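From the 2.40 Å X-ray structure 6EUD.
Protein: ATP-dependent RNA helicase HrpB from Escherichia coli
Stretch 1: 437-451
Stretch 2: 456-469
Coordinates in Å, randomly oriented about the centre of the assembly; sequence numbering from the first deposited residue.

Stretch 1 (437-451) ATAAKIAAILEEPPR
Stretch 2 (456-469) DLGVAFSRNQPAWQ

A helix packed against two consecutive helical segments illustrates how one aromatic side chain can both pack a core and hydrogen-bond a backbone carbonyl just past the helix. In HrpB, residues 437-447 form the end of a helix with phi/psi near -63/-41; Glu448 breaks away at -138/75, and Pro449 and Pro450 continue extended, near -56/152. After Asp456, whose OD1 (chi1 t) accepts from Gly458 N at 2.9 Å and caps the next turn, helix 457-462 crosses the first helix at 109°, with axes 9.9 Å apart. Arg463 and Asn464 lead to Gln465, the N-cap of a helix starting at Pro466. CA atoms pair Ile442 with Phe461 at 6.6 Å, Ala444 with Trp468 at 5.3 Å, and Pro450 with Ala460 at 7.0 Å.

Packing is reciprocal. Ile445 (chi1 m, chi2 t) sits as a knob among Leu457, Ala460, Phe461 and Trp468: its CG2 lies 3.9 Å from Leu457 CD1 and its CD1 3.9 Å from Ala460 CB. Phe461 (chi1 t, chi2 -92°) in turn enters a hole made by Thr438, Lys441, Ile442 and Ile445, with its CD2 3.6 Å from Ile442 CD1 and its CE2 3.7 Å from Thr438 CG2. In the m,m rotamer, Ile442 CD1 also lies 3.8 Å from Leu457 CD2 (Leu457 is t,p).

Trp468 (chi1 m, chi2 -19°) points toward the first stretch. Ile445 CG1 stands over its face, 3.8 Å from the centroid of the six-membered ring of Trp468, while Pro450 CG meets the ring edge 3.7 Å from Trp468 CH2. Near the ring plane, Trp468 NE1 donates to Glu448 O at 2.8 Å and 145°, binding a carbonyl just beyond the helix. Lys441 (chi1 t, chi2 136°, chi3 t, chi4 t) starts sideways, but its end comes nearer the second stretch.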

# COMPACT_ATOMS: atom_id res chain seq x y z
N ALA A 437 24.40 13.66 17.41
CA ALA A 437 25.07 12.39 17.72
C ALA A 437 24.08 11.41 18.38
O ALA A 437 24.13 10.20 18.12
CB ALA A 437 26.26 12.63 18.63
N THR A 438 23.19 11.93 19.21
CA THR A 438 22.16 11.09 19.82
C THR A 438 21.23 10.50 18.75
O THR A 438 20.98 9.29 18.73
CB THR A 438 21.33 11.89 20.86
OG1 THR A 438 22.22 12.48 21.83
CG2 THR A 438 20.34 10.97 21.55
N ALA A 439 20.74 11.36 17.86
CA ALA A 439 19.88 10.92 16.77
C ALA A 439 20.56 9.86 15.88
O ALA A 439 19.91 8.92 15.44
CB ALA A 439 19.43 12.13 15.91
N ALA A 440 21.86 10.01 15.63
CA ALA A 440 22.57 9.14 14.70
C ALA A 440 22.69 7.73 15.25
O ALA A 440 22.56 6.74 14.51
CB ALA A 440 23.96 9.70 14.39
N LYS A 441 22.95 7.65 16.54
CA LYS A 441 23.04 6.36 17.21
C LYS A 441 21.67 5.68 17.25
O LYS A 441 21.55 4.49 16.93
CB LYS A 441 23.59 6.53 18.63
CG LYS A 441 23.59 5.22 19.41
CD LYS A 441 24.87 5.01 20.17
CE LYS A 441 24.97 3.56 20.57
NZ LYS A 441 26.19 3.29 21.36
N ILE A 442 20.65 6.43 17.64
CA ILE A 442 19.29 5.88 17.63
C ILE A 442 18.95 5.32 16.26
O ILE A 442 18.38 4.23 16.14
CB ILE A 442 18.24 6.94 18.02
CG1 ILE A 442 18.37 7.31 19.50
CG2 ILE A 442 16.83 6.42 17.72
CD1 ILE A 442 17.99 6.18 20.46
N ALA A 443 19.33 6.06 15.23
CA ALA A 443 19.01 5.69 13.86
C ALA A 443 19.75 4.42 13.46
O ALA A 443 19.19 3.55 12.81
CB ALA A 443 19.34 6.84 12.91
N ALA A 444 21.01 4.30 13.87
CA ALA A 444 21.77 3.13 13.50
C ALA A 444 21.15 1.90 14.18
O ALA A 444 21.04 0.83 13.59
CB ALA A 444 23.24 3.29 13.86
N ILE A 445 20.71 2.07 15.42
CA ILE A 445 20.01 1.01 16.14
C ILE A 445 18.71 0.57 15.45
O ILE A 445 18.51 -0.62 15.22
CB ILE A 445 19.68 1.45 17.57
CG1 ILE A 445 20.97 1.68 18.34
CG2 ILE A 445 18.82 0.38 18.26
CD1 ILE A 445 20.76 2.21 19.72
N LEU A 446 17.83 1.52 15.14
CA LEU A 446 16.55 1.18 14.51
C LEU A 446 16.70 0.53 13.12
O LEU A 446 15.87 -0.28 12.71
CB LEU A 446 15.65 2.42 14.44
CG LEU A 446 15.23 2.91 15.84
CD1 LEU A 446 14.43 4.22 15.83
CD2 LEU A 446 14.43 1.82 16.55
N GLU A 447 17.78 0.86 12.41
CA GLU A 447 18.13 0.21 11.13
C GLU A 447 18.63 -1.24 11.28
O GLU A 447 18.43 -2.07 10.39
CB GLU A 447 19.21 1.02 10.40
CG GLU A 447 18.71 2.28 9.75
CD GLU A 447 19.81 3.10 9.06
OE1 GLU A 447 21.02 2.71 9.06
OE2 GLU A 447 19.44 4.15 8.50
N GLU A 448 19.34 -1.51 12.37
CA GLU A 448 19.91 -2.83 12.64
C GLU A 448 19.70 -3.15 14.10
O GLU A 448 20.64 -3.06 14.90
CB GLU A 448 21.39 -2.89 12.28
CG GLU A 448 21.78 -4.17 11.58
CD GLU A 448 21.17 -4.27 10.19
OE1 GLU A 448 21.30 -3.30 9.42
OE2 GLU A 448 20.56 -5.32 9.88
N PRO A 449 18.45 -3.49 14.47
CA PRO A 449 18.03 -3.73 15.86
C PRO A 449 18.85 -4.82 16.53
O PRO A 449 19.31 -5.73 15.84
CB PRO A 449 16.55 -4.16 15.71
CG PRO A 449 16.13 -3.63 14.37
CD PRO A 449 17.35 -3.72 13.51
N PRO A 450 19.00 -4.75 17.86
CA PRO A 450 19.64 -5.83 18.62
C PRO A 450 18.95 -7.15 18.32
O PRO A 450 17.76 -7.16 17.96
CB PRO A 450 19.41 -5.43 20.08
CG PRO A 450 19.05 -4.02 20.05
CD PRO A 450 18.39 -3.75 18.74
N ARG A 451 19.67 -8.26 18.47
CA ARG A 451 19.07 -9.55 18.19
C ARG A 451 18.89 -10.39 19.45
O ARG A 451 18.69 -11.59 19.37
CB ARG A 451 19.88 -10.30 17.15
CG ARG A 451 19.65 -9.79 15.74
CD ARG A 451 20.42 -10.61 14.74
NE ARG A 451 21.86 -10.47 14.93
CZ ARG A 451 22.77 -11.22 14.33
NH1 ARG A 451 22.40 -12.19 13.50
NH2 ARG A 451 24.06 -11.01 14.56
N ASP A 456 13.93 -2.41 25.87
CA ASP A 456 14.33 -1.05 26.19
C ASP A 456 15.34 -0.49 25.16
O ASP A 456 16.45 -1.02 24.99
CB ASP A 456 14.90 -0.98 27.61
CG ASP A 456 15.18 0.44 28.05
OD1 ASP A 456 14.75 1.38 27.35
OD2 ASP A 456 15.79 0.62 29.13
N LEU A 457 14.93 0.56 24.46
CA LEU A 457 15.78 1.23 23.47
C LEU A 457 16.94 1.98 24.16
O LEU A 457 18.00 2.19 23.57
CB LEU A 457 14.96 2.20 22.63
CG LEU A 457 15.72 3.10 21.65
CD1 LEU A 457 16.36 2.31 20.52
CD2 LEU A 457 14.82 4.19 21.11
N GLY A 458 16.74 2.34 25.42
CA GLY A 458 17.78 2.97 26.22
C GLY A 458 18.91 2.01 26.53
O GLY A 458 20.06 2.41 26.74
N VAL A 459 18.60 0.72 26.57
CA VAL A 459 19.64 -0.28 26.78
C VAL A 459 20.52 -0.37 25.54
O VAL A 459 21.74 -0.29 25.65
CB VAL A 459 19.06 -1.67 27.13
CG1 VAL A 459 20.09 -2.73 26.86
CG2 VAL A 459 18.62 -1.71 28.60
N ALA A 460 19.92 -0.53 24.37
CA ALA A 460 20.69 -0.62 23.13
C ALA A 460 21.55 0.64 22.94
O ALA A 460 22.74 0.56 22.57
CB ALA A 460 19.78 -0.84 21.94
N PHE A 461 20.96 1.79 23.24
CA PHE A 461 21.64 3.08 23.13
C PHE A 461 22.92 3.14 23.94
O PHE A 461 23.92 3.69 23.49
CB PHE A 461 20.70 4.21 23.57
CG PHE A 461 21.28 5.60 23.39
CD1 PHE A 461 21.97 6.22 24.43
CD2 PHE A 461 21.10 6.29 22.19
CE1 PHE A 461 22.48 7.50 24.27
CE2 PHE A 461 21.62 7.55 22.03
CZ PHE A 461 22.31 8.16 23.07
N SER A 462 22.90 2.58 25.14
CA SER A 462 24.06 2.61 26.02
C SER A 462 25.13 1.62 25.56
O SER A 462 26.25 1.69 26.03
CB SER A 462 23.67 2.29 27.46
OG SER A 462 23.48 0.89 27.58
N ARG A 463 24.79 0.70 24.68
CA ARG A 463 25.78 -0.26 24.19
C ARG A 463 26.63 0.43 23.16
O ARG A 463 26.14 1.26 22.41
CB ARG A 463 25.15 -1.49 23.59
CG ARG A 463 24.17 -2.17 24.51
CD ARG A 463 23.88 -3.55 24.01
NE ARG A 463 22.85 -4.18 24.81
CZ ARG A 463 23.06 -4.69 26.02
NH1 ARG A 463 24.27 -4.65 26.57
NH2 ARG A 463 22.05 -5.26 26.67
N ASN A 464 27.92 0.12 23.13
CA ASN A 464 28.79 0.82 22.21
C ASN A 464 29.24 -0.17 21.13
O ASN A 464 30.42 -0.41 20.93
CB ASN A 464 29.95 1.47 22.98
CG ASN A 464 30.72 2.42 22.14
OD1 ASN A 464 30.36 2.63 21.00
ND2 ASN A 464 31.79 2.99 22.68
N GLN A 465 28.26 -0.76 20.47
CA GLN A 465 28.51 -1.72 19.40
C GLN A 465 29.20 -1.03 18.22
O GLN A 465 28.75 0.01 17.77
CB GLN A 465 27.21 -2.38 18.98
CG GLN A 465 27.24 -3.07 17.64
CD GLN A 465 25.89 -3.68 17.30
OE1 GLN A 465 25.07 -3.98 18.18
NE2 GLN A 465 25.65 -3.84 16.01
N PRO A 466 30.31 -1.61 17.75
CA PRO A 466 31.15 -1.01 16.71
C PRO A 466 30.46 -0.81 15.36
O PRO A 466 30.76 0.19 14.70
CB PRO A 466 32.31 -1.99 16.59
CG PRO A 466 31.83 -3.25 17.23
CD PRO A 466 30.91 -2.83 18.30
N ALA A 467 29.57 -1.70 14.94
CA ALA A 467 28.90 -1.51 13.64
C ALA A 467 27.88 -0.35 13.69
O ALA A 467 27.76 0.43 12.74
CB ALA A 467 28.21 -2.80 13.18
N TRP A 468 27.16 -0.23 14.80
CA TRP A 468 26.30 0.92 15.04
C TRP A 468 27.10 2.21 15.03
O TRP A 468 26.68 3.22 14.45
CB TRP A 468 25.58 0.79 16.37
CG TRP A 468 24.45 -0.16 16.35
CD1 TRP A 468 23.78 -0.61 15.26
CD2 TRP A 468 23.85 -0.79 17.48
NE1 TRP A 468 22.79 -1.48 15.63
CE2 TRP A 468 22.81 -1.61 17.00
CE3 TRP A 468 24.09 -0.73 18.86
CZ2 TRP A 468 22.00 -2.37 17.85
CZ3 TRP A 468 23.29 -1.48 19.71
CH2 TRP A 468 22.26 -2.30 19.20
N GLN A 469 28.23 2.19 15.73
CA GLN A 469 29.12 3.34 15.74
C GLN A 469 29.53 3.75 14.33
O GLN A 469 29.46 4.92 13.99
CB GLN A 469 30.34 3.08 16.61
CG GLN A 469 31.10 4.33 16.94
CD GLN A 469 31.81 4.27 18.26
OE1 GLN A 469 31.24 4.57 19.28
NE2 GLN A 469 33.05 3.82 18.26
O HOH W 1 27.58 2.47 19.34